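Local coordinates for protein A-adding tRNA nucleotidyltransferase (Aquifex aeolicus, PDB 4WBY) that adds the terminal adenosine to tRNA ending in CC, using ATP and magnesium, to complete the tRNA 3' CCA end, at residues A[244-247]-A[248-252]; A[282-285]-A[286-290]; A[348-351]-A[352-355]. One frame throughout, in Å; residues are numbered along the deposited sequence.

Contact 1. Residues A[244-247]-A[248-252]; sequences KVLQ and KLYAL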
# COMPACT_ATOMS: atom_id res chain seq x y z
N LYS A 244 5.46 -23.79 -5.56
CA LYS A 244 6.06 -23.73 -4.23
C LYS A 244 5.96 -22.33 -3.63
O LYS A 244 5.54 -22.17 -2.49
CB LYS A 244 7.53 -24.16 -4.28
CG LYS A 244 7.93 -25.11 -3.17
CD LYS A 244 7.42 -26.51 -3.46
CE LYS A 244 8.03 -27.06 -4.74
NZ LYS A 244 9.52 -27.03 -4.69
N VAL A 245 6.37 -21.32 -4.40
CA VAL A 245 6.31 -19.94 -3.95
C VAL A 245 4.87 -19.52 -3.67
O VAL A 245 4.58 -18.89 -2.66
CB VAL A 245 6.94 -18.99 -4.99
CG1 VAL A 245 6.59 -17.54 -4.69
CG2 VAL A 245 8.46 -19.17 -5.04
N LEU A 246 3.97 -19.88 -4.57
CA LEU A 246 2.57 -19.51 -4.41
C LEU A 246 2.00 -20.09 -3.12
O LEU A 246 1.35 -19.39 -2.35
CB LEU A 246 1.77 -19.99 -5.62
CG LEU A 246 0.30 -19.59 -5.67
CD1 LEU A 246 0.17 -18.07 -5.70
CD2 LEU A 246 -0.36 -20.20 -6.90
N GLN A 247 2.27 -21.37 -2.87
CA GLN A 247 1.76 -22.01 -1.66
C GLN A 247 2.38 -21.41 -0.40
O GLN A 247 1.72 -21.30 0.63
CB GLN A 247 2.02 -23.52 -1.70
CG GLN A 247 1.22 -24.24 -2.78
CD GLN A 247 -0.26 -23.92 -2.71
OE1 GLN A 247 -0.84 -23.81 -1.63
NE2 GLN A 247 -0.89 -23.76 -3.88
N LYS A 248 3.64 -20.99 -0.50
CA LYS A 248 4.30 -20.32 0.63
C LYS A 248 3.61 -18.99 0.97
O LYS A 248 3.51 -18.63 2.14
CB LYS A 248 5.78 -20.07 0.32
CG LYS A 248 6.64 -21.32 0.37
CD LYS A 248 8.10 -20.96 0.23
CE LYS A 248 8.54 -20.09 1.38
NZ LYS A 248 8.33 -20.78 2.68
N LEU A 249 3.14 -18.27 -0.05
CA LEU A 249 2.44 -17.00 0.19
C LEU A 249 1.14 -17.22 0.96
O LEU A 249 0.81 -16.44 1.85
CB LEU A 249 2.16 -16.28 -1.13
CG LEU A 249 3.37 -15.82 -1.94
CD1 LEU A 249 2.93 -15.25 -3.29
CD2 LEU A 249 4.16 -14.78 -1.17
N TYR A 250 0.41 -18.28 0.63
CA TYR A 250 -0.82 -18.59 1.36
C TYR A 250 -0.51 -19.05 2.78
O TYR A 250 -1.24 -18.71 3.72
CB TYR A 250 -1.65 -19.63 0.61
CG TYR A 250 -2.46 -19.00 -0.51
CD1 TYR A 250 -1.91 -18.80 -1.76
CD2 TYR A 250 -3.76 -18.55 -0.28
CE1 TYR A 250 -2.62 -18.20 -2.77
CE2 TYR A 250 -4.49 -17.95 -1.29
CZ TYR A 250 -3.91 -17.78 -2.53
OH TYR A 250 -4.62 -17.18 -3.55
N ALA A 251 0.57 -19.81 2.95
CA ALA A 251 1.00 -20.22 4.28
C ALA A 251 1.38 -18.99 5.10
O ALA A 251 1.09 -18.90 6.30
CB ALA A 251 2.17 -21.20 4.20
N LEU A 252 2.04 -18.05 4.44
CA LEU A 252 2.47 -16.83 5.10
C LEU A 252 1.27 -16.01 5.57
O LEU A 252 1.29 -15.47 6.67
CB LEU A 252 3.36 -16.00 4.18
CG LEU A 252 3.83 -14.65 4.74
CD1 LEU A 252 4.75 -14.82 5.94
CD2 LEU A 252 4.50 -13.78 3.66
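K248 and K244 meet one turn apart near the start of helix 243-262, in the helical part of this C-terminal piece of the protein. The contact is mainly i to i+4 backbone bonds, with a weak i to i+3 bond and one apolar pair. K248 N donates to K244 O at 3.0 Å. CG of K248 is anti to its own carbonyl carbon (chi1 -73°), which swings it back to 3.2 Å from K244 O. The rest of the chain bends twice and leads off. L249 N bonds to V245 O at 3.0 Å and weakly to L246 O. Its CG lies 3.4 Å from V245 O. L249 also packs on L220, W241, Y274 and I277, so this is a buried side of the helix. Y250 N gives a weak bond to L246 O. That same oxygen sits at the edge of the Y250 ring, in its plane, 3.4 Å from CD1. The L246 and Y250 side chains run side by side, with L246 CD1 4.0 Å from Y250 CE1. Both touch helix 219-228, where Y250 OH is hydrogen-bonded to E224. A251 N closes the next turn on Q247 O at 3.0 Å, with an N-H...O angle of 159°.

Contact 2. Residues A[282-285]-A[286-290]; sequences LDYE and RGKHF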
# COMPACT_ATOMS: atom_id res chain seq x y z
N LEU A 282 15.48 -15.66 -6.62
CA LEU A 282 16.48 -14.82 -7.28
C LEU A 282 17.85 -15.04 -6.66
O LEU A 282 17.96 -15.36 -5.48
CB LEU A 282 16.12 -13.34 -7.16
CG LEU A 282 14.89 -12.76 -7.84
CD1 LEU A 282 14.89 -11.26 -7.61
CD2 LEU A 282 14.89 -13.07 -9.33
N ASP A 283 18.89 -14.83 -7.47
CA ASP A 283 20.26 -14.75 -6.95
C ASP A 283 20.33 -13.62 -5.95
O ASP A 283 19.62 -12.62 -6.07
CB ASP A 283 21.26 -14.52 -8.08
CG ASP A 283 21.35 -15.70 -9.03
OD1 ASP A 283 21.31 -16.86 -8.56
OD2 ASP A 283 21.45 -15.47 -10.26
N TYR A 284 21.19 -13.76 -4.95
CA TYR A 284 21.26 -12.80 -3.86
C TYR A 284 21.53 -11.37 -4.33
O TYR A 284 20.88 -10.43 -3.87
CB TYR A 284 22.34 -13.22 -2.86
CG TYR A 284 22.73 -12.14 -1.88
CD1 TYR A 284 21.83 -11.68 -0.92
CD2 TYR A 284 24.00 -11.58 -1.92
CE1 TYR A 284 22.20 -10.69 -0.03
CE2 TYR A 284 24.37 -10.59 -1.03
CZ TYR A 284 23.47 -10.15 -0.09
OH TYR A 284 23.85 -9.16 0.79
N GLU A 285 22.46 -11.20 -5.26
CA GLU A 285 22.81 -9.87 -5.76
C GLU A 285 21.63 -9.15 -6.39
O GLU A 285 21.42 -7.96 -6.14
CB GLU A 285 23.94 -9.96 -6.79
CG GLU A 285 25.32 -10.11 -6.18
CD GLU A 285 25.55 -11.49 -5.63
OE1 GLU A 285 24.77 -12.41 -5.97
OE2 GLU A 285 26.51 -11.67 -4.85
N ARG A 286 20.86 -9.84 -7.22
CA ARG A 286 19.72 -9.19 -7.85
C ARG A 286 18.60 -8.92 -6.84
O ARG A 286 17.94 -7.89 -6.92
CB ARG A 286 19.18 -9.99 -9.05
CG ARG A 286 19.00 -11.47 -8.82
CD ARG A 286 18.54 -12.18 -10.09
NE ARG A 286 18.66 -13.63 -9.96
CZ ARG A 286 18.14 -14.51 -10.81
NH1 ARG A 286 17.44 -14.10 -11.86
NH2 ARG A 286 18.31 -15.81 -10.59
N GLY A 287 18.40 -9.83 -5.89
CA GLY A 287 17.43 -9.60 -4.83
C GLY A 287 17.81 -8.40 -3.98
O GLY A 287 16.96 -7.56 -3.65
N LYS A 288 19.08 -8.33 -3.62
CA LYS A 288 19.62 -7.22 -2.84
C LYS A 288 19.40 -5.90 -3.57
O LYS A 288 18.93 -4.92 -2.98
CB LYS A 288 21.11 -7.44 -2.55
CG LYS A 288 21.83 -6.28 -1.88
CD LYS A 288 23.30 -6.63 -1.59
CE LYS A 288 24.05 -5.47 -0.97
NZ LYS A 288 24.31 -4.38 -1.95
N HIS A 289 19.74 -5.88 -4.86
CA HIS A 289 19.58 -4.69 -5.68
C HIS A 289 18.11 -4.27 -5.81
O HIS A 289 17.80 -3.08 -5.77
CB HIS A 289 20.17 -4.91 -7.08
CG HIS A 289 19.98 -3.75 -8.00
ND1 HIS A 289 20.77 -2.62 -7.95
CD2 HIS A 289 19.08 -3.53 -9.00
CE1 HIS A 289 20.37 -1.76 -8.87
NE2 HIS A 289 19.35 -2.29 -9.52
N PHE A 290 17.23 -5.24 -5.98
CA PHE A 290 15.80 -4.95 -6.11
C PHE A 290 15.27 -4.32 -4.82
O PHE A 290 14.53 -3.34 -4.85
CB PHE A 290 15.00 -6.21 -6.45
CG PHE A 290 13.52 -5.98 -6.53
CD1 PHE A 290 12.98 -5.19 -7.53
CD2 PHE A 290 12.66 -6.55 -5.60
CE1 PHE A 290 11.61 -4.97 -7.60
CE2 PHE A 290 11.29 -6.34 -5.67
CZ PHE A 290 10.77 -5.55 -6.67
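The N-terminal turn of helix 284-293 brings R286 back beside D283, the N-cap residue, which lies at its guanidinium edge. The D283 side chain makes no capping bond; its carboxylate pairs with R286 instead. The salt bridge runs from D283 OD2 to R286 NH2 at 3.2 Å, with the two flat groups turned 38° apart. R286 gets there because its CG lies between backbone N and carbonyl carbon (chi1 46°), and the chain then extends back past D283. This brings R286 NE to 2.8 Å from D283 N, but both are donors and no bond forms. L282 CD2 covers one face of the guanidinium toward its rim, 3.7 Å from R286 NH1. Replacing R286 by an alanine would probably leave the D283 carboxylate without its charged mate and uncover L282 CD2. G287 N donates to D283 O at 3.1 Å, nearly straight, and K288 N to Y284 O at 2.8 Å. Farther round, K288 CB lies over one face of the Y284 ring, toward its rim. F309 meets Y284 edge-to-face, and K288 NZ goes on to a salt bridge with E292. The closest side-chain approach of this pair is K288 CD to Y284 OH, 3.5 Å.

Contact 3. Residues A[348-351]-A[352-355]; sequences LKEK and IKLY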
# COMPACT_ATOMS: atom_id res chain seq x y z
N LEU A 348 9.12 -26.51 12.40
CA LEU A 348 9.68 -25.49 13.27
C LEU A 348 8.60 -24.60 13.88
O LEU A 348 8.85 -23.87 14.84
CB LEU A 348 10.68 -24.61 12.51
CG LEU A 348 11.89 -25.33 11.91
CD1 LEU A 348 12.83 -24.32 11.24
CD2 LEU A 348 12.63 -26.15 12.97
N LYS A 349 7.39 -24.66 13.31
CA LYS A 349 6.34 -23.69 13.60
C LYS A 349 6.00 -23.60 15.09
O LYS A 349 5.85 -22.51 15.64
CB LYS A 349 5.07 -24.03 12.81
CG LYS A 349 3.99 -22.97 12.89
CD LYS A 349 3.01 -23.07 11.73
CE LYS A 349 1.98 -24.17 11.95
NZ LYS A 349 1.00 -23.79 13.00
N GLU A 350 5.91 -24.75 15.75
CA GLU A 350 5.53 -24.78 17.15
C GLU A 350 6.63 -24.29 18.08
O GLU A 350 6.36 -23.72 19.14
CB GLU A 350 5.09 -26.20 17.54
CG GLU A 350 3.77 -26.60 16.90
CD GLU A 350 2.67 -25.58 17.16
OE1 GLU A 350 2.50 -25.18 18.33
OE2 GLU A 350 2.00 -25.16 16.20
N LYS A 351 7.88 -24.49 17.68
CA LYS A 351 9.01 -23.97 18.44
C LYS A 351 9.01 -22.44 18.43
O LYS A 351 9.32 -21.81 19.43
CB LYS A 351 10.34 -24.50 17.90
CG LYS A 351 10.65 -25.92 18.33
CD LYS A 351 11.84 -26.49 17.59
CE LYS A 351 12.14 -27.91 18.05
NZ LYS A 351 13.24 -28.55 17.28
N ILE A 352 8.64 -21.85 17.30
CA ILE A 352 8.58 -20.40 17.20
C ILE A 352 7.44 -19.87 18.06
O ILE A 352 7.59 -18.88 18.78
CB ILE A 352 8.38 -19.92 15.75
CG1 ILE A 352 9.36 -20.62 14.80
CG2 ILE A 352 8.53 -18.40 15.67
CD1 ILE A 352 10.81 -20.46 15.20
N LYS A 353 6.30 -20.54 17.97
CA LYS A 353 5.12 -20.15 18.72
C LYS A 353 5.42 -20.21 20.21
O LYS A 353 5.00 -19.34 20.98
CB LYS A 353 3.95 -21.05 18.36
CG LYS A 353 2.65 -20.74 19.07
CD LYS A 353 1.53 -21.63 18.57
CE LYS A 353 0.21 -21.35 19.29
NZ LYS A 353 0.27 -21.71 20.73
N LEU A 354 6.16 -21.24 20.62
CA LEU A 354 6.54 -21.40 22.02
C LEU A 354 7.46 -20.27 22.46
O LEU A 354 7.30 -19.73 23.55
CB LEU A 354 7.23 -22.75 22.24
CG LEU A 354 7.65 -23.03 23.68
CD1 LEU A 354 6.44 -23.13 24.59
CD2 LEU A 354 8.50 -24.30 23.76
N TYR A 355 8.42 -19.91 21.61
CA TYR A 355 9.30 -18.80 21.92
C TYR A 355 8.51 -17.52 22.11
O TYR A 355 8.72 -16.78 23.07
CB TYR A 355 10.34 -18.60 20.82
CG TYR A 355 11.15 -17.35 21.04
CD1 TYR A 355 12.18 -17.32 21.98
CD2 TYR A 355 10.88 -16.18 20.33
CE1 TYR A 355 12.92 -16.18 22.19
CE2 TYR A 355 11.62 -15.03 20.55
CZ TYR A 355 12.63 -15.04 21.48
OH TYR A 355 13.37 -13.90 21.70
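I352 and L348 meet across the first turn of helix 349-359, on the side of that helix that faces the rest of the fold. I352 N donates to L348 O at 3.2 Å. CG1 of I352 is anti to the carbonyl carbon (chi1 -48°), and this sets it 3.3 Å from the same L348 O. One carbonyl oxygen therefore meets both the amide and the side chain of I352. The L348 and I352 side chains both pack on helices 311-320 and 336-342. I352 also reaches L331 of helix 324-331. Y355 continues this buried face one turn on, against Y328, L331 and L339. Its amide bonds to K351 O at 3.0 Å.

The other side, where E350 is exposed to solvent, is looser and polar. E350 and K353 run alongside each other, pointing the same way. E350 bends at its second torsion (chi2 -53°), and OE1 comes to 3.7 Å from K353 CD. The charged ends stay apart, with E350 OE1 4.8 Å from K353 NZ. K353 turns its amine to a salt bridge with E357 instead. E350 OE2 has a long salt bridge to K349 NZ, 3.6 Å. The backbone beneath is regular: K353 N donates to K349 O at 3.1 Å, and L354 N to E350 O at 2.9 Å.

K351 differs from the other two lysines. Its chain is extended beyond CG, and NZ hydrogen-bonds L318 O, with a weak second bond to A321 O. It thus ties helix 349-359 to the end of helix 311-320. Apolar contacts and this lysine fix the helix on its inner side. On the outer side the K353 amine is committed to E357. The E350 carboxylate therefore meets the aliphatic part of the K353 chain, not its charge.

How the contacts relate
The three contacts follow one another along the chain. None nests in or crosses another. Each joins successive turns of one helix, and none closes a long loop. Contact 1 comes first, near the start of helix 243-262, packed against helices 219-228 and 271-278. Contact 2 forms where the chain enters helix 284-293, beside helix 298-309. Its centre lies about 20 Å from that of contact 1. Contact 3 starts helix 349-359, against helices 311-320, 324-331 and 336-342. Its centre is about 19 Å from that of contact 1 and 29 Å from that of contact 2. No two contacts touch. All three lie in the helical part, away from the ATP and magnesium sites.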